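Local coordinates for protein adhesin (PDB 6VT2) that binds sialoglycans through two tandem Siglec-like modules and so probably helps the streptococcus adhere to sialylated host surfaces, at residues D201-P205 against A303-L309; F207-R212 against A313-R317; L226-D230 against A271-L277; G233-V238 against I265-A271. All coordinates share one frame. Where two conformers were deposited one is given. Residue numbers count along the deposited sequence, not the author numbering.

Contact 1 of 4, residues D201-P205 against A303-L309; sequences DRVAP and ATDASGL. With CA (calcium ion), chain J.
A calcium ion joins these two segments, whose CA atoms are 5.1 Å apart at Ala204 and Leu309 and 5.8 Å at Pro205 and Ala303. Asp201 (chi1 t) binds the ion with OD1 at 2.4 Å and OD2 at 2.5 Å, Val203 O lies 2.2 Å from it, and Asp305 (chi1 p) adds OD2 at 2.4 Å; Asp230 and Asn231 complete the site. The metal explains why Asp201 OD2 and Asp305 OD2 sit 3.1 Å apart. Hydrogen bonds shape each side separately: Val203 N donates to Asp201 OD1 (3.1 Å), an Asx turn, while a type I turn from Asp305 to Gly308 lets Leu309 N reach Asp305 OD1 at 3.0 Å. A water 2.6 Å from both Asp201 OD2 and Ser307 OG bridges the gap. Apolar contacts are Pro205 CB to Ala303 CB, 3.7 Å, and Ala204 CB to Leu309 CB, 4.3 Å. The 201-205 loop thus packs on the end of strand 296-305, with Pro205 also touching Ile235 of the neighbouring strand 235-239.

Contact 2 of 4, residues F207-R212 against A313-R317; sequences FVDEGR and AKIFR
Two backbone hydrogen bonds tie the segments together: Gly211 N donates to Ile315 O (2.8 Å, nearly linear) and Arg317 N to Arg212 O (3.0 Å). Gly211 and Phe316 face each other with CA atoms 4.9 Å apart. The 207-212 chain reaches this register through two overlapping turns, type I from Phe207 to Glu210 and type II from Asp209 to Arg212, with Gly211 at positive phi (85°). Arg212 NH1 forms a salt bridge with Asp209 OD1 (3.0 Å), while Asp209 OD2 is hydrogen-bonded to His227 ND1. Glu210, extended with chi1 and chi2 both t, works through water: one water links its OE2 (2.7 Å) to Ile315 N (2.9 Å), another its OE1 (2.7 Å) to Lys314 NZ (2.5 Å). Beneath the turns the Phe207 ring (chi1 t) puts its edge against Lys314, CD2 to CB 3.6 Å, and meets the Phe316 ring (chi1 p) obliquely, CZ to CD1 3.8 Å. Phe228 and Phe299 stack on Phe207 and Phe316 respectively. This is a strand switch of an immunoglobulin-like sandwich: the chain leaves short strand 206-207 of one sheet and turns across to run as 213-217, parallel to 314-321 at the border of the other.

Contact 3 of 4, residues L226-D230 against A271-L277; sequences LHFYD and ATEQNPL. With CA (calcium ion), chain J.
Strand 222-229 and the residue after it, Asp230, meet the chain leading into strand 277-283 through three backbone hydrogen bonds. Phe228 and Leu277 form an antiparallel hydrogen-bonded pair, CA atoms 5.0 Å apart: Phe228 N donates to Leu277 O (2.9 Å) and Leu277 N to Phe228 O (2.8 Å). Further on, Asp230 N donates to Ala271 O at 2.9 Å. Leu277 O also takes a CA-H...O contact from His227 CA at 3.2 Å. Between Ala271 and Leu277 the loop bulges out and closes on itself: Thr272 N donates to Asn275 O (3.1 Å), and Asn275 N donates to Thr272 OG1 (2.9 Å, chi1 p), the latter bond making an ST motif. Here two central strands of a four-stranded sheet in the Siglec-like module are joined, and the end of one runs straight into the calcium site: Asp230 (chi1 t) binds the ion with both OD1 and OD2 at 2.5 Å, and OD2 also accepts from Ser232. His227 ND1 is satisfied by Asp209, leaving the imidazole edge on Pro276, CD2 to CG 3.8 Å. On the same side of the strand Tyr229 (chi1 p) takes Glu273 CB over its ring face, 4.1 Å from the centroid, a CH-pi contact. Phe228 (chi1 m) and Leu277 (t, p) lie on the other face, where both pack on Ile235; Phe228 CB and Leu277 CB are 4.3 Å apart.

Contact 4 of 4, residues G233-V238 against I265-A271; sequences GKITNV and INNPNNA
Lys234 is one bump here, and the curl of chain from Ile265 to Asn270 is its hollow. Its side chain (t, p, t, t) starts away from the loop and then bends over it, so that NZ sits among carbonyls: Asn267 O at 2.9 Å, Ile265 O at 2.9 Å (weak) and its own neighbour Ile235 O at 3.2 Å. Asn270 (chi1 p) fills the space beside the strand, mimicking a strand partner: Ile235 N donates to Asn270 OD1 and Asn270 ND2 to Ile235 O, both 2.9 Å. At one end Gly233, at positive phi (83°), fits snugly beside Asn269, and its O accepts from Ala271 N at 2.9 Å (CA to CA 4.7 Å). Ala271 CB nestles against Ile235 CG1 (3.6 Å). At the other end Ile265 (t, p) slips CD1 against the backbone of Thr236, 3.7 Å from its O, and 4.3 Å from both Ile235 CG2 and Val238 CG2. Thr236 and Asn237 form a classic beta bulge facing Thr304, and a water joins Thr236 O (2.7 Å) to Asn266 OD1 (2.9 Å). With no strand pairing along its length, the loop is held mainly by an amide and an ammonium group bonded to backbone atoms.

In the fold
All four contacts lie in the second Siglec-like module. Contacts 1 and 3, centres about 13 Å apart, meet at one calcium ion, to which both supply carboxylates. Contact 4 shares Ala271 with contact 3, their centres about 9 Å apart, and its centre is about 10 Å from that of contact 1, where Thr304 N approaches Asn237 O at 2.8 Å. Contact 2, its centre about 17 Å from that of contact 1 and 13 Å from that of contact 3, is joined to the latter by Val208 N near His227 O (2.9 Å). It is nearer the glycan: the side chains of Ile315 and Arg317 are about 6 Å from bound galactose and sialic acid respectively.

Contact 1 of 4, residues D201-P205 against A303-L309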
# COMPACT_ATOMS: atom_id res chain seq x y z
N ASP A 201 -1.92 21.81 -1.07
CA ASP A 201 -2.62 21.10 -2.15
C ASP A 201 -3.15 22.15 -3.08
O ASP A 201 -4.03 22.92 -2.70
CB ASP A 201 -3.74 20.22 -1.64
CG ASP A 201 -4.22 19.19 -2.67
OD1 ASP A 201 -4.04 19.42 -3.88
OD2 ASP A 201 -4.72 18.15 -2.19
N ARG A 202 -2.64 22.15 -4.30
CA ARG A 202 -3.04 23.07 -5.35
C ARG A 202 -3.57 22.37 -6.58
O ARG A 202 -3.74 23.02 -7.63
CB ARG A 202 -1.86 23.95 -5.76
CG ARG A 202 -1.24 24.70 -4.64
CD ARG A 202 -0.03 25.52 -5.16
NE ARG A 202 1.07 24.65 -5.59
CZ ARG A 202 1.53 24.55 -6.83
NH1 ARG A 202 0.99 25.26 -7.83
NH2 ARG A 202 2.53 23.73 -7.09
N VAL A 203 -3.83 21.08 -6.51
CA VAL A 203 -4.25 20.31 -7.67
C VAL A 203 -5.54 19.60 -7.32
O VAL A 203 -5.59 18.85 -6.34
CB VAL A 203 -3.17 19.30 -8.08
CG1 VAL A 203 -3.60 18.66 -9.41
CG2 VAL A 203 -1.84 20.02 -8.24
N ALA A 204 -6.58 19.85 -8.10
CA ALA A 204 -7.83 19.13 -7.92
C ALA A 204 -7.71 17.68 -8.36
O ALA A 204 -6.81 17.30 -9.10
CB ALA A 204 -8.95 19.79 -8.71
N PRO A 205 -8.63 16.83 -7.89
CA PRO A 205 -8.62 15.44 -8.35
C PRO A 205 -8.78 15.33 -9.86
O PRO A 205 -9.32 16.22 -10.51
CB PRO A 205 -9.84 14.84 -7.65
CG PRO A 205 -10.06 15.68 -6.41
CD PRO A 205 -9.62 17.05 -6.83
N ALA A 303 -14.90 15.73 -8.65
CA ALA A 303 -14.38 15.04 -7.48
C ALA A 303 -13.67 16.09 -6.63
O ALA A 303 -13.09 17.04 -7.15
CB ALA A 303 -13.45 13.89 -7.83
N THR A 304 -13.77 15.92 -5.32
CA THR A 304 -13.20 16.85 -4.37
C THR A 304 -12.22 16.13 -3.47
O THR A 304 -12.47 14.99 -3.06
CB THR A 304 -14.33 17.46 -3.54
OG1 THR A 304 -15.23 18.16 -4.37
CG2 THR A 304 -13.75 18.50 -2.53
N ASP A 305 -11.08 16.76 -3.18
CA ASP A 305 -10.10 16.17 -2.28
C ASP A 305 -10.35 16.69 -0.86
O ASP A 305 -11.27 17.48 -0.62
CB ASP A 305 -8.68 16.41 -2.80
CG ASP A 305 -8.25 17.89 -2.80
OD1 ASP A 305 -8.80 18.67 -2.00
OD2 ASP A 305 -7.43 18.19 -3.66
N ALA A 306 -9.55 16.22 0.09
CA ALA A 306 -9.83 16.53 1.49
C ALA A 306 -9.51 17.98 1.82
O ALA A 306 -9.99 18.49 2.84
CB ALA A 306 -9.04 15.62 2.40
N SER A 307 -8.72 18.66 0.98
CA SER A 307 -8.44 20.07 1.17
C SER A 307 -9.55 20.96 0.64
O SER A 307 -9.47 22.17 0.78
CB SER A 307 -7.14 20.46 0.47
OG SER A 307 -6.06 19.81 1.05
N GLY A 308 -10.58 20.38 0.03
CA GLY A 308 -11.67 21.15 -0.54
C GLY A 308 -11.53 21.56 -1.99
O GLY A 308 -12.33 22.40 -2.44
N LEU A 309 -10.50 21.09 -2.69
CA LEU A 309 -10.36 21.42 -4.10
C LEU A 309 -11.28 20.50 -4.90
O LEU A 309 -11.20 19.27 -4.76
CB LEU A 309 -8.95 21.25 -4.63
CG LEU A 309 -7.87 22.19 -4.09
CD1 LEU A 309 -6.58 21.86 -4.79
CD2 LEU A 309 -8.26 23.61 -4.22
CA CA J . -5.35 17.51 -4.54
O HOH W 1 -5.52 17.39 0.13

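Contact 2 of 4, residues F207-R212 against A313-R317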
# COMPACT_ATOMS: atom_id res chain seq x y z
N PHE A 207 -10.12 12.89 -13.05
CA PHE A 207 -11.04 11.85 -13.55
C PHE A 207 -10.32 11.16 -14.68
O PHE A 207 -10.17 11.71 -15.79
CB PHE A 207 -12.37 12.46 -13.98
CG PHE A 207 -13.32 11.48 -14.63
CD1 PHE A 207 -13.41 10.19 -14.18
CD2 PHE A 207 -14.11 11.89 -15.67
CE1 PHE A 207 -14.29 9.32 -14.77
CE2 PHE A 207 -14.98 10.99 -16.30
CZ PHE A 207 -15.07 9.74 -15.84
N VAL A 208 -9.85 9.95 -14.40
CA VAL A 208 -9.04 9.23 -15.38
C VAL A 208 -9.82 8.95 -16.67
O VAL A 208 -9.25 8.93 -17.77
CB VAL A 208 -8.55 7.93 -14.73
CG1 VAL A 208 -7.81 7.11 -15.75
CG2 VAL A 208 -7.71 8.20 -13.54
N ASP A 209 -11.12 8.70 -16.57
CA ASP A 209 -11.91 8.28 -17.72
C ASP A 209 -12.62 9.45 -18.41
O ASP A 209 -13.61 9.25 -19.11
CB ASP A 209 -12.87 7.19 -17.23
CG ASP A 209 -12.13 5.96 -16.75
OD1 ASP A 209 -11.45 5.32 -17.59
OD2 ASP A 209 -12.12 5.67 -15.53
N GLU A 210 -12.11 10.67 -18.23
CA GLU A 210 -12.69 11.81 -18.91
C GLU A 210 -12.78 11.55 -20.39
O GLU A 210 -11.80 11.10 -20.99
CB GLU A 210 -11.83 13.04 -18.63
CG GLU A 210 -12.39 14.24 -19.31
CD GLU A 210 -11.55 15.52 -19.10
OE1 GLU A 210 -10.50 15.44 -18.42
OE2 GLU A 210 -11.99 16.55 -19.59
N GLY A 211 -13.97 11.79 -20.95
CA GLY A 211 -14.20 11.61 -22.37
C GLY A 211 -14.57 10.21 -22.79
O GLY A 211 -14.79 9.98 -23.98
N ARG A 212 -14.57 9.25 -21.87
CA ARG A 212 -14.81 7.88 -22.23
C ARG A 212 -16.28 7.64 -22.54
O ARG A 212 -17.18 8.11 -21.83
CB ARG A 212 -14.39 6.97 -21.08
CG ARG A 212 -14.52 5.50 -21.35
CD ARG A 212 -13.58 4.76 -20.43
NE ARG A 212 -13.76 3.33 -20.58
CZ ARG A 212 -13.35 2.44 -19.72
NH1 ARG A 212 -12.69 2.84 -18.64
NH2 ARG A 212 -13.60 1.16 -19.93
N ALA A 313 -16.06 20.14 -13.94
CA ALA A 313 -16.99 19.13 -14.42
C ALA A 313 -16.38 18.45 -15.61
O ALA A 313 -15.98 19.11 -16.56
CB ALA A 313 -18.31 19.77 -14.80
N LYS A 314 -16.27 17.12 -15.55
CA LYS A 314 -15.61 16.32 -16.56
C LYS A 314 -16.66 15.39 -17.16
O LYS A 314 -17.45 14.88 -16.44
CB LYS A 314 -14.52 15.49 -15.91
CG LYS A 314 -13.55 16.34 -15.10
CD LYS A 314 -12.62 17.05 -15.99
CE LYS A 314 -11.69 18.00 -15.27
NZ LYS A 314 -11.07 18.91 -16.25
N ILE A 315 -16.60 15.20 -18.46
CA ILE A 315 -17.62 14.48 -19.23
C ILE A 315 -17.26 13.01 -19.34
O ILE A 315 -16.16 12.72 -19.43
CB ILE A 315 -17.66 15.00 -20.68
CG1 ILE A 315 -18.13 16.45 -20.63
CG2 ILE A 315 -18.52 14.18 -21.62
CD1 ILE A 315 -19.48 16.59 -20.12
N PHE A 316 -18.25 12.16 -19.24
CA PHE A 316 -18.20 10.78 -19.72
C PHE A 316 -19.60 10.48 -20.24
O PHE A 316 -20.54 11.24 -19.98
CB PHE A 316 -17.74 9.78 -18.68
CG PHE A 316 -18.70 9.55 -17.62
CD1 PHE A 316 -18.78 10.39 -16.57
CD2 PHE A 316 -19.55 8.48 -17.65
CE1 PHE A 316 -19.71 10.22 -15.56
CE2 PHE A 316 -20.48 8.30 -16.64
CZ PHE A 316 -20.54 9.13 -15.57
N ARG A 317 -19.70 9.45 -21.08
CA ARG A 317 -20.99 9.11 -21.63
C ARG A 317 -21.28 7.64 -21.49
O ARG A 317 -20.39 6.81 -21.44
CB ARG A 317 -21.09 9.44 -23.14
CG ARG A 317 -20.62 10.88 -23.45
CD ARG A 317 -21.01 11.33 -24.83
NE ARG A 317 -20.42 10.49 -25.84
CZ ARG A 317 -20.64 10.68 -27.14
NH1 ARG A 317 -21.43 11.67 -27.55
NH2 ARG A 317 -20.09 9.87 -28.01
O HOH W 2 -14.67 16.71 -20.02
O HOH W 3 -9.21 17.52 -17.22

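Contact 3 of 4, residues L226-D230 against A271-L277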
# COMPACT_ATOMS: atom_id res chain seq x y z
N LEU A 226 -15.36 3.82 -13.31
CA LEU A 226 -14.83 5.17 -13.50
C LEU A 226 -13.70 5.32 -12.50
O LEU A 226 -13.91 4.97 -11.39
CB LEU A 226 -15.91 6.18 -13.19
CG LEU A 226 -16.84 6.48 -14.35
CD1 LEU A 226 -17.68 5.27 -14.69
CD2 LEU A 226 -17.71 7.65 -14.00
N HIS A 227 -12.61 5.97 -12.90
CA HIS A 227 -11.47 5.92 -11.90
C HIS A 227 -11.07 7.38 -11.66
O HIS A 227 -11.08 8.12 -12.57
CB HIS A 227 -10.31 5.11 -12.49
CG HIS A 227 -10.61 3.69 -12.85
ND1 HIS A 227 -11.38 3.34 -13.90
CD2 HIS A 227 -10.20 2.53 -12.36
CE1 HIS A 227 -11.46 2.05 -14.01
NE2 HIS A 227 -10.75 1.54 -13.07
N PHE A 228 -10.70 7.70 -10.44
CA PHE A 228 -10.31 9.03 -10.00
C PHE A 228 -9.06 8.91 -9.15
O PHE A 228 -8.89 7.94 -8.43
CB PHE A 228 -11.38 9.68 -9.17
CG PHE A 228 -12.74 9.72 -9.81
CD1 PHE A 228 -13.60 8.65 -9.74
CD2 PHE A 228 -13.17 10.86 -10.46
CE1 PHE A 228 -14.88 8.71 -10.30
CE2 PHE A 228 -14.39 10.90 -11.05
CZ PHE A 228 -15.25 9.86 -10.99
N TYR A 229 -8.19 9.93 -9.19
CA TYR A 229 -7.11 9.98 -8.23
C TYR A 229 -6.84 11.44 -7.89
O TYR A 229 -7.36 12.36 -8.50
CB TYR A 229 -5.84 9.33 -8.76
CG TYR A 229 -5.16 10.05 -9.87
CD1 TYR A 229 -4.19 11.00 -9.60
CD2 TYR A 229 -5.45 9.74 -11.20
CE1 TYR A 229 -3.53 11.61 -10.65
CE2 TYR A 229 -4.81 10.36 -12.23
CZ TYR A 229 -3.86 11.29 -11.95
OH TYR A 229 -3.25 11.93 -13.01
N ASP A 230 -6.11 11.62 -6.84
CA ASP A 230 -5.71 12.99 -6.46
C ASP A 230 -4.23 12.93 -6.12
O ASP A 230 -3.80 11.92 -5.63
CB ASP A 230 -6.54 13.49 -5.29
CG ASP A 230 -6.33 14.95 -4.98
OD1 ASP A 230 -6.55 15.71 -5.82
OD2 ASP A 230 -5.85 15.18 -3.90
N ALA A 271 -7.17 6.98 -3.39
CA ALA A 271 -7.24 7.60 -4.69
C ALA A 271 -5.87 8.01 -5.18
O ALA A 271 -5.56 9.20 -5.27
CB ALA A 271 -8.17 8.79 -4.64
N THR A 272 -5.05 7.02 -5.45
CA THR A 272 -3.73 7.26 -6.05
C THR A 272 -3.81 6.90 -7.53
O THR A 272 -4.66 6.23 -7.91
CB THR A 272 -2.64 6.45 -5.35
OG1 THR A 272 -2.77 5.07 -5.65
CG2 THR A 272 -2.68 6.69 -3.87
N GLU A 273 -2.82 7.30 -8.30
CA GLU A 273 -2.87 6.95 -9.74
C GLU A 273 -2.76 5.43 -9.87
O GLU A 273 -3.43 4.86 -10.69
CB GLU A 273 -1.77 7.70 -10.48
CG GLU A 273 -1.94 7.70 -11.98
CD GLU A 273 -1.13 8.74 -12.75
OE1 GLU A 273 -0.42 9.54 -12.12
OE2 GLU A 273 -1.22 8.74 -13.98
N GLN A 274 -1.88 4.82 -9.09
CA GLN A 274 -1.71 3.37 -9.18
C GLN A 274 -2.96 2.65 -8.67
O GLN A 274 -3.32 1.63 -9.22
CB GLN A 274 -0.48 3.02 -8.36
CG GLN A 274 -0.18 1.54 -8.27
CD GLN A 274 0.08 0.99 -9.63
OE1 GLN A 274 0.62 1.66 -10.48
NE2 GLN A 274 -0.37 -0.22 -9.86
N ASN A 275 -3.56 3.15 -7.61
CA ASN A 275 -4.73 2.52 -6.98
C ASN A 275 -5.84 3.55 -6.88
O ASN A 275 -6.13 4.10 -5.80
CB ASN A 275 -4.35 1.97 -5.60
CG ASN A 275 -3.35 0.82 -5.71
OD1 ASN A 275 -2.14 0.97 -5.38
ND2 ASN A 275 -3.81 -0.29 -6.23
N PRO A 276 -6.47 3.87 -7.99
CA PRO A 276 -7.45 4.95 -8.01
C PRO A 276 -8.74 4.59 -7.29
O PRO A 276 -9.08 3.42 -7.05
CB PRO A 276 -7.72 5.16 -9.49
CG PRO A 276 -7.48 3.76 -10.09
CD PRO A 276 -6.32 3.24 -9.31
N LEU A 277 -9.47 5.64 -6.96
CA LEU A 277 -10.83 5.46 -6.50
C LEU A 277 -11.71 5.03 -7.66
O LEU A 277 -11.66 5.62 -8.74
CB LEU A 277 -11.32 6.77 -5.95
CG LEU A 277 -12.70 6.79 -5.33
CD1 LEU A 277 -12.74 5.94 -4.11
CD2 LEU A 277 -13.13 8.20 -5.03
CA CA J . -5.35 17.51 -4.54

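Contact 4 of 4, residues G233-V238 against I265-A271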
# COMPACT_ATOMS: atom_id res chain seq x y z
N GLY A 233 -3.61 11.59 -2.77
CA GLY A 233 -3.98 10.22 -2.60
C GLY A 233 -5.33 10.02 -1.98
O GLY A 233 -5.70 8.86 -1.71
N LYS A 234 -6.10 11.11 -1.77
CA LYS A 234 -7.37 11.03 -1.08
C LYS A 234 -8.42 11.86 -1.80
O LYS A 234 -8.21 13.04 -2.08
CB LYS A 234 -7.23 11.48 0.37
CG LYS A 234 -8.49 11.68 1.10
CD LYS A 234 -9.32 10.39 1.22
CE LYS A 234 -10.53 10.62 2.09
NZ LYS A 234 -11.53 9.54 1.96
N ILE A 235 -9.55 11.23 -2.10
CA ILE A 235 -10.75 11.92 -2.55
C ILE A 235 -11.83 11.71 -1.52
O ILE A 235 -12.02 10.60 -1.00
CB ILE A 235 -11.16 11.40 -3.94
CG1 ILE A 235 -10.10 11.87 -4.95
CG2 ILE A 235 -12.55 11.78 -4.28
CD1 ILE A 235 -10.32 11.24 -6.32
N THR A 236 -12.53 12.80 -1.23
CA THR A 236 -13.60 12.81 -0.25
C THR A 236 -14.97 12.79 -0.88
O THR A 236 -15.92 12.39 -0.21
CB THR A 236 -13.51 14.03 0.67
OG1 THR A 236 -13.67 15.25 -0.06
CG2 THR A 236 -12.16 14.00 1.36
N ASN A 237 -15.13 13.20 -2.15
CA ASN A 237 -16.46 13.24 -2.72
C ASN A 237 -16.34 13.11 -4.21
O ASN A 237 -15.45 13.72 -4.79
CB ASN A 237 -17.15 14.55 -2.38
CG ASN A 237 -18.49 14.67 -3.04
OD1 ASN A 237 -18.61 15.24 -4.13
ND2 ASN A 237 -19.51 14.12 -2.41
N VAL A 238 -17.28 12.36 -4.81
CA VAL A 238 -17.50 12.29 -6.25
C VAL A 238 -18.93 12.72 -6.50
O VAL A 238 -19.86 12.19 -5.86
CB VAL A 238 -17.22 10.88 -6.79
CG1 VAL A 238 -17.61 10.79 -8.25
CG2 VAL A 238 -15.81 10.51 -6.53
N ILE A 265 -14.90 5.46 -0.84
CA ILE A 265 -14.95 6.91 -0.78
C ILE A 265 -14.51 7.48 0.55
O ILE A 265 -13.90 8.56 0.59
CB ILE A 265 -16.36 7.38 -1.18
CG1 ILE A 265 -16.40 8.88 -1.29
CG2 ILE A 265 -17.41 6.91 -0.18
CD1 ILE A 265 -15.56 9.45 -2.37
N ASN A 266 -14.75 6.77 1.64
CA ASN A 266 -14.46 7.27 3.00
C ASN A 266 -13.15 6.70 3.52
O ASN A 266 -12.83 7.00 4.63
CB ASN A 266 -15.61 6.95 3.94
CG ASN A 266 -16.91 7.60 3.53
OD1 ASN A 266 -16.92 8.66 2.94
ND2 ASN A 266 -18.02 6.91 3.73
N ASN A 267 -12.45 5.91 2.75
CA ASN A 267 -11.20 5.30 3.20
C ASN A 267 -10.04 6.26 3.05
O ASN A 267 -10.07 7.09 2.20
CB ASN A 267 -10.81 4.06 2.40
CG ASN A 267 -11.78 2.93 2.56
OD1 ASN A 267 -12.58 2.92 3.46
ND2 ASN A 267 -11.71 2.00 1.64
N PRO A 268 -9.00 6.14 3.86
CA PRO A 268 -7.85 6.93 3.60
C PRO A 268 -7.05 6.36 2.43
O PRO A 268 -7.16 5.23 2.13
CB PRO A 268 -7.01 6.79 4.87
CG PRO A 268 -7.52 5.55 5.55
CD PRO A 268 -8.93 5.31 5.06
N ASN A 269 -6.27 7.22 1.78
CA ASN A 269 -5.34 6.79 0.72
C ASN A 269 -6.12 6.02 -0.35
O ASN A 269 -5.59 5.09 -0.88
CB ASN A 269 -4.17 6.01 1.34
CG ASN A 269 -3.14 5.62 0.32
OD1 ASN A 269 -2.51 4.58 0.38
ND2 ASN A 269 -2.96 6.46 -0.64
N ASN A 270 -7.30 6.52 -0.67
CA ASN A 270 -8.25 5.83 -1.52
C ASN A 270 -8.15 6.20 -2.99
O ASN A 270 -8.93 5.70 -3.79
CB ASN A 270 -9.66 6.09 -1.04
CG ASN A 270 -10.10 7.50 -1.23
OD1 ASN A 270 -9.29 8.39 -1.58
ND2 ASN A 270 -11.37 7.75 -0.95
N ALA A 271 -7.17 6.98 -3.39
CA ALA A 271 -7.24 7.60 -4.69
C ALA A 271 -5.87 8.01 -5.18
O ALA A 271 -5.56 9.20 -5.27
CB ALA A 271 -8.17 8.79 -4.64
O HOH W 4 -15.85 11.27 2.20